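Long-range contacts in chintase (Rhizomucor miehei, PDB 5YUQ), which hydrolyses chitin, probably through an active site enclosed as a tunnel, as a family 18 glycoside hydrolase of a thermophilic fungus: residues W19-D23 with N363-R369; K58-V64 with L99-D105; N194-Y198 with D334-Y338; R237-L242 with I255-I261. All coordinates share one frame; numbering follows the deposited sequence.

Contact 1 (W19-D23 with N363-R369); sequences WDKLD and NALQDIR
A bend at chi3 (-40°) turns the guanidinium of Arg369 toward Asp23 and Asp20, while a bend at chi4 (-68°) drops the ammonium of Lys21 onto Asn363. Arg369 grips the carboxylate side-on with two nitrogens: NH2 lies 3.0 Å from Asp23 OD1, and NE 3.1 Å from Asp23 OD2. The two flat groups are far from coplanar, their planes 58° apart, and both oxygens are met from above the carboxylate plane. The remaining nitrogen, Arg369 NH1, divides itself between the backbone Asp20 O at 2.9 Å and Gln366 OE1 of its own segment at 3.0 Å, the latter lying in the guanidinium plane. A water joins Arg369 NH2 to Asp20 O. The other end of the Gln366 amide crosses back, NE2 giving a bond of 2.8 Å to Lys21 O, and Lys21 NZ reaches Asn363 OD1 at 2.8 Å. Asp23 OD2 also takes the backbone N of Leu4, at the start of the first barrel strand. With every guanidinium nitrogen engaged, the rotation of Arg369 is fixed, and the salt bridge and the hydrogen bonds of the two side-chain amides tie the C-terminal segment to the loop before strand 24-32, a polar clasp near the surface.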
loop_
_atom_site.group_PDB
_atom_site.type_symbol
_atom_site.label_atom_id
_atom_site.label_comp_id
_atom_site.label_asym_id
_atom_site.label_seq_id
_atom_site.Cartn_x
_atom_site.Cartn_y
_atom_site.Cartn_z
ATOM N N TRP A 19 19.129 7.064 2.184
ATOM C CA TRP A 19 19.590 5.857 1.507
ATOM C C TRP A 19 20.137 4.790 2.449
ATOM O O TRP A 19 19.950 3.600 2.214
ATOM C CB TRP A 19 20.658 6.220 0.477
ATOM C CG TRP A 19 20.165 7.118 -0.607
ATOM C CD1 TRP A 19 20.442 8.443 -0.769
ATOM C CD2 TRP A 19 19.301 6.753 -1.686
ATOM N NE1 TRP A 19 19.807 8.924 -1.890
ATOM C CE2 TRP A 19 19.100 7.904 -2.470
ATOM C CE3 TRP A 19 18.683 5.558 -2.070
ATOM C CZ2 TRP A 19 18.301 7.896 -3.613
ATOM C CZ3 TRP A 19 17.901 5.552 -3.207
ATOM C CH2 TRP A 19 17.713 6.713 -3.963
ATOM N N ASP A 20 20.809 5.205 3.519
ATOM C CA ASP A 20 21.441 4.229 4.406
ATOM C C ASP A 20 20.432 3.502 5.290
ATOM O O ASP A 20 20.773 2.538 5.970
ATOM C CB ASP A 20 22.546 4.885 5.242
ATOM C CG ASP A 20 23.741 5.286 4.403
ATOM O OD1 ASP A 20 24.207 4.446 3.601
ATOM O OD2 ASP A 20 24.204 6.440 4.528
ATOM N N LYS A 21 19.184 3.955 5.253
ATOM C CA LYS A 21 18.133 3.362 6.076
ATOM C C LYS A 21 17.142 2.505 5.282
ATOM O O LYS A 21 16.091 2.114 5.798
ATOM C CB LYS A 21 17.401 4.460 6.859
ATOM C CG LYS A 21 18.311 5.228 7.828
ATOM C CD LYS A 21 17.587 6.422 8.442
ATOM C CE LYS A 21 18.483 7.217 9.399
ATOM N NZ LYS A 21 18.798 6.445 10.625
ATOM N N LEU A 22 17.488 2.189 4.037
ATOM C CA LEU A 22 16.594 1.392 3.192
ATOM C C LEU A 22 17.383 0.593 2.180
ATOM O O LEU A 22 18.552 0.888 1.927
ATOM C CB LEU A 22 15.568 2.294 2.491
ATOM C CG LEU A 22 16.095 3.461 1.644
ATOM C CD1 LEU A 22 16.417 3.033 0.220
ATOM C CD2 LEU A 22 15.093 4.592 1.636
ATOM N N ASP A 23 16.737 -0.404 1.588
ATOM C CA ASP A 23 17.405 -1.288 0.641
ATOM C C ASP A 23 16.902 -1.127 -0.782
ATOM O O ASP A 23 17.602 -1.450 -1.738
ATOM C CB ASP A 23 17.192 -2.740 1.063
ATOM C CG ASP A 23 17.667 -3.003 2.465
ATOM O OD1 ASP A 23 18.890 -2.910 2.689
ATOM O OD2 ASP A 23 16.829 -3.315 3.337
ATOM N N ASN A 363 13.279 5.016 11.078
ATOM C CA ASN A 363 14.118 4.440 12.121
ATOM C C ASN A 363 13.423 3.285 12.823
ATOM O O ASN A 363 14.058 2.306 13.191
ATOM C CB ASN A 363 14.518 5.506 13.144
ATOM C CG ASN A 363 15.548 6.463 12.599
ATOM O OD1 ASN A 363 16.167 6.195 11.570
ATOM N ND2 ASN A 363 15.758 7.570 13.292
ATOM N N ALA A 364 12.111 3.402 13.005
ATOM C CA ALA A 364 11.325 2.357 13.659
ATOM C C ALA A 364 11.298 1.051 12.874
ATOM O O ALA A 364 10.916 0.008 13.400
ATOM C CB ALA A 364 9.898 2.850 13.898
ATOM N N LEU A 365 11.690 1.106 11.608
ATOM C CA LEU A 365 11.657 -0.084 10.773
ATOM C C LEU A 365 13.001 -0.794 10.699
ATOM O O LEU A 365 13.073 -1.883 10.147
ATOM C CB LEU A 365 11.186 0.260 9.357
ATOM C CG LEU A 365 9.778 0.842 9.236
ATOM C CD1 LEU A 365 9.419 1.098 7.768
ATOM C CD2 LEU A 365 8.772 -0.093 9.884
ATOM N N GLN A 366 14.055 -0.202 11.256
ATOM C CA GLN A 366 15.400 -0.716 10.986
ATOM C C GLN A 366 15.670 -2.148 11.420
ATOM O O GLN A 366 16.513 -2.809 10.828
ATOM C CB GLN A 366 16.474 0.237 11.524
ATOM C CG GLN A 366 16.422 1.593 10.849
ATOM C CD GLN A 366 16.605 1.486 9.346
ATOM O OE1 GLN A 366 17.635 1.007 8.867
ATOM N NE2 GLN A 366 15.603 1.929 8.593
ATOM N N ASP A 367 14.956 -2.652 12.420
ATOM C CA ASP A 367 15.215 -4.016 12.873
ATOM C C ASP A 367 14.932 -5.073 11.807
ATOM O O ASP A 367 15.366 -6.209 11.943
ATOM C CB ASP A 367 14.452 -4.345 14.161
ATOM C CG ASP A 367 15.026 -3.647 15.374
ATOM O OD1 ASP A 367 16.166 -3.143 15.292
ATOM O OD2 ASP A 367 14.337 -3.606 16.417
ATOM N N ILE A 368 14.203 -4.711 10.756
ATOM C CA ILE A 368 13.926 -5.660 9.685
ATOM C C ILE A 368 15.176 -5.928 8.857
ATOM O O ILE A 368 15.280 -6.978 8.222
ATOM C CB ILE A 368 12.771 -5.181 8.761
ATOM C CG1 ILE A 368 12.182 -6.351 7.965
ATOM C CG2 ILE A 368 13.259 -4.120 7.798
ATOM C CD1 ILE A 368 11.432 -7.359 8.814
ATOM N N ARG A 369 16.135 -5.002 8.866
ATOM C CA ARG A 369 17.305 -5.173 8.003
ATOM C C ARG A 369 18.537 -5.651 8.753
ATOM O O ARG A 369 19.665 -5.248 8.451
ATOM C CB ARG A 369 17.609 -3.923 7.166
ATOM C CG ARG A 369 17.164 -2.617 7.754
ATOM C CD ARG A 369 17.008 -1.571 6.660
ATOM N NE ARG A 369 18.066 -1.647 5.657
ATOM C CZ ARG A 369 19.103 -0.821 5.602
ATOM N NH1 ARG A 369 19.230 0.148 6.498
ATOM N NH2 ARG A 369 20.017 -0.968 4.651
HETATM O O HOH W 1 22.397 0.510 4.208
#

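Contact 2 (K58-V64 with L99-D105); sequences KSISLSV and LDGLNLD
Asn103 and Ser63 sit side by side on neighbouring parallel strands, and the asparagine can be followed outward atom by atom. Its CB rests over the other strand's backbone, 3.8 Å from Leu62 O. With CG anti to the backbone N (chi1 172°), the amide is carried alongside Ser63, whose hydroxyl donates to it: Ser63 OG lies 2.8 Å from Asn103 OD1, in the carbonyl plane and on a lone pair. The same OD1 is bonded to Tyr7 OH, and ND2 reaches Thr146 OG1, so three strands position one amide.

Beneath it runs a parallel backbone ladder, with Asn103 N bonded to Leu62 O (2.8 Å), Val64 N to Asn103 O (2.8 Å) and Asp105 N to Val64 O. Where the ladder begins, Asp100 stands in for a backbone acceptor: its OD2 takes Ile60 N at 2.8 Å through the anti lone pair, and is also held by His54. On the opposite face, the apolar side chains meet the surrounding helices. Leu62 CB is pressed unusually close to Leu99 CD1 (3.5 Å), and Val64 CB lies 3.8 Å from Leu104 CD2, the two side chains pointing the same way.

Polar Ser61, Ser63 and Asn103 thus face the interior while leucines and valine face the helices, as in a TIM barrel. The sequence from Asp100 to Glu107 corresponds to the family 18 DxxDxDxE signature, with Asn103 in place of its second aspartate; in relatives the final glutamate is the catalytic acid.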
loop_
_atom_site.group_PDB
_atom_site.type_symbol
_atom_site.label_atom_id
_atom_site.label_comp_id
_atom_site.label_asym_id
_atom_site.label_seq_id
_atom_site.Cartn_x
_atom_site.Cartn_y
_atom_site.Cartn_z
ATOM N N LYS A 58 21.994 1.184 -4.396
ATOM C CA LYS A 58 20.647 0.772 -4.017
ATOM C C LYS A 58 19.813 0.335 -5.209
ATOM O O LYS A 58 19.975 0.851 -6.315
ATOM C CB LYS A 58 19.947 1.924 -3.306
ATOM C CG LYS A 58 20.693 2.415 -2.082
ATOM C CD LYS A 58 20.672 1.391 -0.951
ATOM C CE LYS A 58 21.578 1.843 0.195
ATOM N NZ LYS A 58 21.354 1.072 1.449
ATOM N N SER A 59 18.910 -0.615 -4.968
ATOM C CA SER A 59 18.011 -1.115 -5.998
ATOM C C SER A 59 16.784 -0.223 -6.136
ATOM O O SER A 59 16.265 0.294 -5.144
ATOM C CB SER A 59 17.547 -2.530 -5.648
ATOM O OG SER A 59 18.603 -3.460 -5.756
ATOM N N ILE A 60 16.316 -0.043 -7.367
ATOM C CA ILE A 60 15.107 0.742 -7.596
ATOM C C ILE A 60 14.175 0.045 -8.577
ATOM O O ILE A 60 14.598 -0.423 -9.633
ATOM C CB ILE A 60 15.430 2.199 -8.050
ATOM C CG1 ILE A 60 14.146 2.966 -8.390
ATOM C CG2 ILE A 60 16.387 2.204 -9.235
ATOM C CD1 ILE A 60 14.335 4.489 -8.386
ATOM N N SER A 61 12.904 -0.044 -8.203
ATOM C CA SER A 61 11.876 -0.585 -9.071
ATOM C C SER A 61 10.885 0.503 -9.423
ATOM O O SER A 61 10.672 1.425 -8.648
ATOM C CB SER A 61 11.103 -1.701 -8.369
ATOM O OG SER A 61 11.938 -2.813 -8.106
ATOM N N LEU A 62 10.269 0.381 -10.590
ATOM C CA LEU A 62 9.144 1.227 -10.951
ATOM C C LEU A 62 7.857 0.501 -10.601
ATOM O O LEU A 62 7.698 -0.681 -10.932
ATOM C CB LEU A 62 9.170 1.527 -12.447
ATOM C CG LEU A 62 8.027 2.364 -13.014
ATOM C CD1 LEU A 62 8.026 3.753 -12.399
ATOM C CD2 LEU A 62 8.151 2.426 -14.527
ATOM N N SER A 63 6.961 1.202 -9.912
ATOM C CA SER A 63 5.639 0.669 -9.618
ATOM C C SER A 63 4.680 1.060 -10.724
ATOM O O SER A 63 4.569 2.237 -11.080
ATOM C CB SER A 63 5.128 1.168 -8.269
ATOM O OG SER A 63 3.936 0.478 -7.905
ATOM N N VAL A 64 3.981 0.059 -11.249
ATOM C CA VAL A 64 3.083 0.234 -12.378
ATOM C C VAL A 64 1.655 -0.014 -11.916
ATOM O O VAL A 64 1.339 -1.095 -11.410
ATOM C CB VAL A 64 3.440 -0.768 -13.507
ATOM C CG1 VAL A 64 2.448 -0.672 -14.661
ATOM C CG2 VAL A 64 4.862 -0.526 -13.992
ATOM N N LEU A 99 16.139 0.224 -14.797
ATOM C CA LEU A 99 15.486 -0.160 -13.559
ATOM C C LEU A 99 15.945 -1.537 -13.109
ATOM O O LEU A 99 16.273 -2.393 -13.931
ATOM C CB LEU A 99 13.967 -0.157 -13.743
ATOM C CG LEU A 99 13.344 1.180 -14.136
ATOM C CD1 LEU A 99 11.887 0.970 -14.555
ATOM C CD2 LEU A 99 13.433 2.151 -12.980
ATOM N N ASP A 100 15.962 -1.741 -11.800
ATOM C CA ASP A 100 16.309 -3.038 -11.237
ATOM C C ASP A 100 15.108 -3.940 -11.103
ATOM O O ASP A 100 15.252 -5.136 -10.842
ATOM C CB ASP A 100 16.941 -2.841 -9.876
ATOM C CG ASP A 100 18.148 -1.955 -9.948
ATOM O OD1 ASP A 100 19.115 -2.372 -10.617
ATOM O OD2 ASP A 100 18.118 -0.845 -9.377
ATOM N N GLY A 101 13.924 -3.376 -11.288
ATOM C CA GLY A 101 12.733 -4.185 -11.209
ATOM C C GLY A 101 11.440 -3.482 -11.532
ATOM O O GLY A 101 11.412 -2.279 -11.774
ATOM N N LEU A 102 10.365 -4.255 -11.534
ATOM C CA LEU A 102 9.029 -3.725 -11.738
ATOM C C LEU A 102 8.147 -4.225 -10.616
ATOM O O LEU A 102 8.161 -5.409 -10.288
ATOM C CB LEU A 102 8.455 -4.192 -13.075
ATOM C CG LEU A 102 9.079 -3.614 -14.343
ATOM C CD1 LEU A 102 8.594 -4.403 -15.568
ATOM C CD2 LEU A 102 8.741 -2.134 -14.474
ATOM N N ASN A 103 7.395 -3.303 -10.032
ATOM C CA ASN A 103 6.439 -3.604 -8.984
ATOM C C ASN A 103 5.050 -3.385 -9.567
ATOM O O ASN A 103 4.674 -2.256 -9.853
ATOM C CB ASN A 103 6.685 -2.656 -7.795
ATOM C CG ASN A 103 5.611 -2.763 -6.718
ATOM O OD1 ASN A 103 4.768 -1.876 -6.569
ATOM N ND2 ASN A 103 5.659 -3.840 -5.944
ATOM N N LEU A 104 4.280 -4.450 -9.756
ATOM C CA LEU A 104 2.969 -4.306 -10.383
ATOM C C LEU A 104 1.913 -4.097 -9.306
ATOM O O LEU A 104 1.821 -4.875 -8.361
ATOM C CB LEU A 104 2.643 -5.507 -11.282
ATOM C CG LEU A 104 3.688 -5.762 -12.377
ATOM C CD1 LEU A 104 3.180 -6.801 -13.379
ATOM C CD2 LEU A 104 4.105 -4.476 -13.078
ATOM N N ASP A 105 1.156 -3.007 -9.429
ATOM C CA ASP A 105 0.200 -2.583 -8.409
ATOM C C ASP A 105 -1.192 -2.430 -9.019
ATOM O O ASP A 105 -1.807 -1.369 -8.988
ATOM C CB ASP A 105 0.683 -1.266 -7.776
ATOM C CG ASP A 105 -0.084 -0.878 -6.529
ATOM O OD1 ASP A 105 -0.893 -1.677 -6.006
ATOM O OD2 ASP A 105 0.124 0.255 -6.048
HETATM O O HOH W 2 10.016 -4.807 -7.940
#

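Contact 3 (N194-Y198 with D334-Y338); sequences NAPLY and DKVDY
An irregular loop, 194-198, runs past one side of helix 329-341, the backbones coming nearest at Leu197 and Lys335, whose CA atoms are 6.5 Å apart. In the TIM barrel of this family the loop belongs to the long connection between strand 175-178 and helix 211-220, whereas helix 329-341 leads into the last barrel strand, 346-350. The contact therefore joins parts of the outer layer that are well separated in sequence.

Lys335 makes the polar link. Its chain runs extended as far as CE and then bends at chi4 (75°), which sets NZ 2.8 Å from Ala195 O, nearly along the C=O axis. On the way CE passes Ala195 CB at 3.9 Å. The ammonium has a second partner, the carboxylate of Asp327, in a salt bridge, so this buried ammonium is probably balanced by the nearby carboxylate while also fixing a loop carbonyl.

Leu197 is the apolar wedge. One methyl, CD2, touches the helix backbone 3.7 Å from Asp334 O, an oxygen that also accepts the helical bond from Tyr338 N. The other, CD1, lies between Lys335 CG and the Tyr338 ring, 3.8 Å from Tyr338 CG, in an off-centre CH-pi contact, 29° from the ring normal. Farther out along that ring, Tyr338 OH is bonded to Asn212 OD1 of helix 211-220, which holds the aromatic group between loop and helix. Tyr198 follows Leu197, whose CG lies over the rim of one face of its ring, and brings its phenol oxygen to the same tyrosine: Tyr198 OH stands 3.6 Å from Tyr338 CD1.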
loop_
_atom_site.group_PDB
_atom_site.type_symbol
_atom_site.label_atom_id
_atom_site.label_comp_id
_atom_site.label_asym_id
_atom_site.label_seq_id
_atom_site.Cartn_x
_atom_site.Cartn_y
_atom_site.Cartn_z
ATOM N N ASN A 194 -6.368 1.917 10.861
ATOM C CA ASN A 194 -5.936 2.059 9.479
ATOM C C ASN A 194 -5.113 0.849 9.072
ATOM O O ASN A 194 -5.277 0.283 7.989
ATOM C CB ASN A 194 -5.078 3.322 9.352
ATOM C CG ASN A 194 -4.546 3.528 7.955
ATOM O OD1 ASN A 194 -5.246 3.303 6.968
ATOM N ND2 ASN A 194 -3.297 3.971 7.863
ATOM N N ALA A 195 -4.205 0.470 9.961
ATOM C CA ALA A 195 -3.284 -0.620 9.695
ATOM C C ALA A 195 -3.195 -1.514 10.916
ATOM O O ALA A 195 -2.148 -1.603 11.549
ATOM C CB ALA A 195 -1.928 -0.066 9.341
ATOM N N PRO A 196 -4.300 -2.190 11.252
ATOM C CA PRO A 196 -4.254 -3.051 12.434
ATOM C C PRO A 196 -3.274 -4.187 12.232
ATOM O O PRO A 196 -3.198 -4.734 11.127
ATOM C CB PRO A 196 -5.672 -3.614 12.515
ATOM C CG PRO A 196 -6.204 -3.540 11.111
ATOM C CD PRO A 196 -5.562 -2.326 10.501
ATOM N N LEU A 197 -2.528 -4.535 13.272
ATOM C CA LEU A 197 -1.659 -5.701 13.190
ATOM C C LEU A 197 -2.497 -6.949 13.412
ATOM O O LEU A 197 -2.247 -7.992 12.809
ATOM C CB LEU A 197 -0.537 -5.597 14.219
ATOM C CG LEU A 197 0.453 -6.763 14.224
ATOM C CD1 LEU A 197 1.087 -6.935 12.861
ATOM C CD2 LEU A 197 1.513 -6.500 15.281
ATOM N N TYR A 198 -3.509 -6.827 14.262
ATOM C CA TYR A 198 -4.444 -7.923 14.514
ATOM C C TYR A 198 -5.890 -7.473 14.401
ATOM O O TYR A 198 -6.201 -6.286 14.553
ATOM C CB TYR A 198 -4.228 -8.512 15.914
ATOM C CG TYR A 198 -2.843 -9.038 16.154
ATOM C CD1 TYR A 198 -2.469 -10.283 15.666
ATOM C CD2 TYR A 198 -1.912 -8.305 16.868
ATOM C CE1 TYR A 198 -1.207 -10.774 15.881
ATOM C CE2 TYR A 198 -0.642 -8.794 17.087
ATOM C CZ TYR A 198 -0.298 -10.031 16.590
ATOM O OH TYR A 198 0.965 -10.532 16.802
ATOM N N ASP A 334 6.196 -2.905 16.458
ATOM C CA ASP A 334 5.422 -4.114 16.710
ATOM C C ASP A 334 5.141 -4.887 15.428
ATOM O O ASP A 334 5.145 -6.119 15.419
ATOM C CB ASP A 334 4.119 -3.769 17.441
ATOM C CG ASP A 334 4.358 -3.306 18.850
ATOM O OD1 ASP A 334 5.462 -3.543 19.392
ATOM O OD2 ASP A 334 3.437 -2.686 19.432
ATOM N N LYS A 335 4.916 -4.152 14.345
ATOM C CA LYS A 335 4.762 -4.758 13.027
ATOM C C LYS A 335 6.054 -5.428 12.577
ATOM O O LYS A 335 6.020 -6.521 12.007
ATOM C CB LYS A 335 4.309 -3.699 12.014
ATOM C CG LYS A 335 2.840 -3.308 12.166
ATOM C CD LYS A 335 2.512 -2.039 11.395
ATOM C CE LYS A 335 1.009 -1.795 11.334
ATOM N NZ LYS A 335 0.428 -1.284 12.625
ATOM N N VAL A 336 7.190 -4.785 12.840
ATOM C CA VAL A 336 8.484 -5.366 12.484
ATOM C C VAL A 336 8.741 -6.635 13.285
ATOM O O VAL A 336 9.183 -7.643 12.726
ATOM C CB VAL A 336 9.631 -4.362 12.694
ATOM C CG1 VAL A 336 10.986 -5.062 12.617
ATOM C CG2 VAL A 336 9.545 -3.246 11.663
ATOM N N ASP A 337 8.440 -6.591 14.583
ATOM C CA ASP A 337 8.610 -7.760 15.444
ATOM C C ASP A 337 7.781 -8.923 14.905
ATOM O O ASP A 337 8.246 -10.065 14.846
ATOM C CB ASP A 337 8.188 -7.449 16.891
ATOM C CG ASP A 337 9.068 -6.400 17.564
ATOM O OD1 ASP A 337 10.230 -6.204 17.157
ATOM O OD2 ASP A 337 8.578 -5.767 18.526
ATOM N N TYR A 338 6.552 -8.621 14.504
ATOM C CA TYR A 338 5.680 -9.618 13.913
ATOM C C TYR A 338 6.266 -10.187 12.621
ATOM O O TYR A 338 6.274 -11.405 12.405
ATOM C CB TYR A 338 4.300 -9.016 13.631
ATOM C CG TYR A 338 3.401 -9.984 12.907
ATOM C CD1 TYR A 338 2.645 -10.911 13.607
ATOM C CD2 TYR A 338 3.320 -9.986 11.518
ATOM C CE1 TYR A 338 1.822 -11.825 12.940
ATOM C CE2 TYR A 338 2.506 -10.884 10.849
ATOM C CZ TYR A 338 1.763 -11.797 11.563
ATOM O OH TYR A 338 0.968 -12.691 10.889
#

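Contact 4 (R237-L242 with I255-I261); sequences RVSKTL and ISQSSQI
Lys240 O and Ser256 N form a single backbone bridge point, 2.8 Å apart in a nearly linear bond, and bring Thr241 and Ile255 opposite each other. Second in this first shell is Gln260, whose NE2 donates to Val238 O at 2.8 Å and, in the plane of its own amide, to Ile261 O at 2.9 Å. A bend at chi2 (61°) folds the amide back toward the strand so that one nitrogen serves both carbonyls. Apolar contacts fill in beside these bonds. Ile261 CD1 meets Val238 CG2 at 3.9 Å, the two side chains crossing at about a right angle, and Ser239 CB lies 3.9 Å from Ile255 CG2. Leu242 CD2 packs against the backbone, 3.6 Å from Ser256 N.

Two waters form the next layer: one links Ser239 OG with Gln260 OE1, the other Lys240 N with Ser256 O. The turn itself is shaped by Ser256 OG, which accepts from Ser258 N in an ST turn. Farther out, Gln257 is anchored by Ile186 and Lys189, and Arg237 by a salt bridge to Asp182.

The whole arrangement sits where strand 228-240 runs beyond the barrel. This extension pairs with strand 322-325 while the 255-261 loop returns toward strand 284-286, consistent with the insertion found between the seventh and eighth barrel strands in many family 18 chitinases; Val238 and Ser239 pack on strand 322-325, and Ile261 reaches Lys322 of that same strand.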
loop_
_atom_site.group_PDB
_atom_site.type_symbol
_atom_site.label_atom_id
_atom_site.label_comp_id
_atom_site.label_asym_id
_atom_site.label_seq_id
_atom_site.Cartn_x
_atom_site.Cartn_y
_atom_site.Cartn_z
ATOM N N ARG A 237 -5.433 7.901 9.442
ATOM C CA ARG A 237 -6.678 8.371 8.832
ATOM C C ARG A 237 -7.631 8.871 9.894
ATOM O O ARG A 237 -7.736 8.275 10.968
ATOM C CB ARG A 237 -7.345 7.254 8.028
ATOM C CG ARG A 237 -8.778 7.573 7.600
ATOM C CD ARG A 237 -9.276 6.646 6.487
ATOM N NE ARG A 237 -8.446 6.783 5.294
ATOM C CZ ARG A 237 -7.444 5.973 4.993
ATOM N NH1 ARG A 237 -7.165 4.939 5.781
ATOM N NH2 ARG A 237 -6.731 6.183 3.898
ATOM N N VAL A 238 -8.312 9.976 9.604
ATOM C CA VAL A 238 -9.366 10.442 10.488
ATOM C C VAL A 238 -10.737 9.937 10.047
ATOM O O VAL A 238 -11.013 9.800 8.854
ATOM C CB VAL A 238 -9.390 11.987 10.630
ATOM C CG1 VAL A 238 -8.146 12.469 11.361
ATOM C CG2 VAL A 238 -9.532 12.661 9.271
ATOM N N SER A 239 -11.566 9.613 11.030
ATOM C CA SER A 239 -12.975 9.330 10.813
ATOM C C SER A 239 -13.756 10.258 11.724
ATOM O O SER A 239 -13.229 10.770 12.712
ATOM C CB SER A 239 -13.300 7.884 11.172
ATOM O OG SER A 239 -12.608 6.981 10.324
ATOM N N LYS A 240 -15.020 10.474 11.400
ATOM C CA LYS A 240 -15.878 11.285 12.250
ATOM C C LYS A 240 -16.726 10.367 13.117
ATOM O O LYS A 240 -17.537 9.600 12.597
ATOM C CB LYS A 240 -16.797 12.150 11.396
ATOM C CG LYS A 240 -17.656 13.096 12.232
ATOM C CD LYS A 240 -18.606 13.894 11.371
ATOM C CE LYS A 240 -19.307 14.949 12.223
ATOM N NZ LYS A 240 -20.278 15.735 11.420
ATOM N N THR A 241 -16.536 10.427 14.432
ATOM C CA THR A 241 -17.350 9.610 15.326
ATOM C C THR A 241 -18.712 10.265 15.547
ATOM O O THR A 241 -18.840 11.494 15.488
ATOM C CB THR A 241 -16.660 9.364 16.677
ATOM O OG1 THR A 241 -16.606 10.585 17.424
ATOM C CG2 THR A 241 -15.245 8.859 16.460
ATOM N N LEU A 242 -19.729 9.446 15.796
ATOM C CA LEU A 242 -21.071 9.966 16.029
ATOM C C LEU A 242 -21.209 10.506 17.441
ATOM O O LEU A 242 -21.990 11.418 17.677
ATOM C CB LEU A 242 -22.126 8.885 15.785
ATOM C CG LEU A 242 -22.165 8.316 14.371
ATOM C CD1 LEU A 242 -23.303 7.308 14.231
ATOM C CD2 LEU A 242 -22.309 9.443 13.368
ATOM N N ILE A 255 -19.238 5.472 13.540
ATOM C CA ILE A 255 -18.774 6.637 12.788
ATOM C C ILE A 255 -19.803 7.112 11.775
ATOM O O ILE A 255 -20.733 6.383 11.423
ATOM C CB ILE A 255 -17.464 6.355 12.034
ATOM C CG1 ILE A 255 -17.607 5.129 11.128
ATOM C CG2 ILE A 255 -16.309 6.177 13.019
ATOM C CD1 ILE A 255 -16.475 4.992 10.121
ATOM N N SER A 256 -19.636 8.343 11.307
ATOM C CA SER A 256 -20.436 8.822 10.194
ATOM C C SER A 256 -19.996 8.101 8.929
ATOM O O SER A 256 -18.796 7.987 8.658
ATOM C CB SER A 256 -20.265 10.329 10.009
ATOM O OG SER A 256 -20.815 10.734 8.764
ATOM N N GLN A 257 -20.963 7.612 8.161
ATOM C CA GLN A 257 -20.665 7.000 6.875
ATOM C C GLN A 257 -21.115 7.901 5.731
ATOM O O GLN A 257 -21.053 7.506 4.571
ATOM C CB GLN A 257 -21.332 5.629 6.760
ATOM C CG GLN A 257 -20.877 4.610 7.791
ATOM C CD GLN A 257 -21.449 3.232 7.516
ATOM O OE1 GLN A 257 -22.552 2.906 7.957
ATOM N NE2 GLN A 257 -20.707 2.419 6.774
ATOM N N SER A 258 -21.560 9.110 6.062
ATOM C CA SER A 258 -22.184 9.995 5.077
ATOM C C SER A 258 -21.192 10.488 4.029
ATOM O O SER A 258 -21.514 10.549 2.844
ATOM C CB SER A 258 -22.873 11.176 5.759
ATOM O OG SER A 258 -21.926 12.111 6.248
ATOM N N SER A 259 -19.987 10.835 4.473
ATOM C CA SER A 259 -18.915 11.256 3.580
ATOM C C SER A 259 -17.635 11.321 4.389
ATOM O O SER A 259 -17.675 11.559 5.595
ATOM C CB SER A 259 -19.196 12.625 2.964
ATOM O OG SER A 259 -19.113 13.654 3.928
ATOM N N GLN A 260 -16.507 11.100 3.727
ATOM C CA GLN A 260 -15.211 11.108 4.397
ATOM C C GLN A 260 -14.741 12.526 4.693
ATOM O O GLN A 260 -14.603 13.341 3.781
ATOM C CB GLN A 260 -14.177 10.390 3.532
ATOM C CG GLN A 260 -12.762 10.453 4.109
ATOM C CD GLN A 260 -12.668 9.789 5.464
ATOM O OE1 GLN A 260 -12.995 8.606 5.611
ATOM N NE2 GLN A 260 -12.223 10.547 6.469
ATOM N N ILE A 261 -14.504 12.831 5.968
ATOM C CA ILE A 261 -14.009 14.149 6.337
ATOM C C ILE A 261 -12.541 14.305 5.934
ATOM O O ILE A 261 -11.806 13.321 5.812
ATOM C CB ILE A 261 -14.151 14.433 7.850
ATOM C CG1 ILE A 261 -13.458 13.349 8.683
ATOM C CG2 ILE A 261 -15.626 14.541 8.236
ATOM C CD1 ILE A 261 -13.199 13.785 10.135
HETATM O O HOH W 3 -13.950 7.394 7.961
HETATM O O HOH W 4 -16.131 8.755 9.216
#

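How the contacts relate
Along the chain, contact 1 spans nearly everything, from the loop before strand 24-32 to the C-terminal end; contact 2 comes next and closes early, and contact 4 then falls within the interval bounded by contact 3. Contacts 1 and 2 have centres about 18 Å apart and touch where Lys58 NZ meets Leu22 O. Contacts 1 and 3, whose centres are about 16 Å apart, share packing of Leu365 and Ile368 on Val336 of helix 329-341. Contact 4 lies farthest out, its centre about 35 Å from that of contact 2 on the other side of the chain's centre, yet meets contact 3 through Arg237 and Asn194. Together they join barrel core, helical shell, terminus and what is probably the insertion between the seventh and eighth barrel strands.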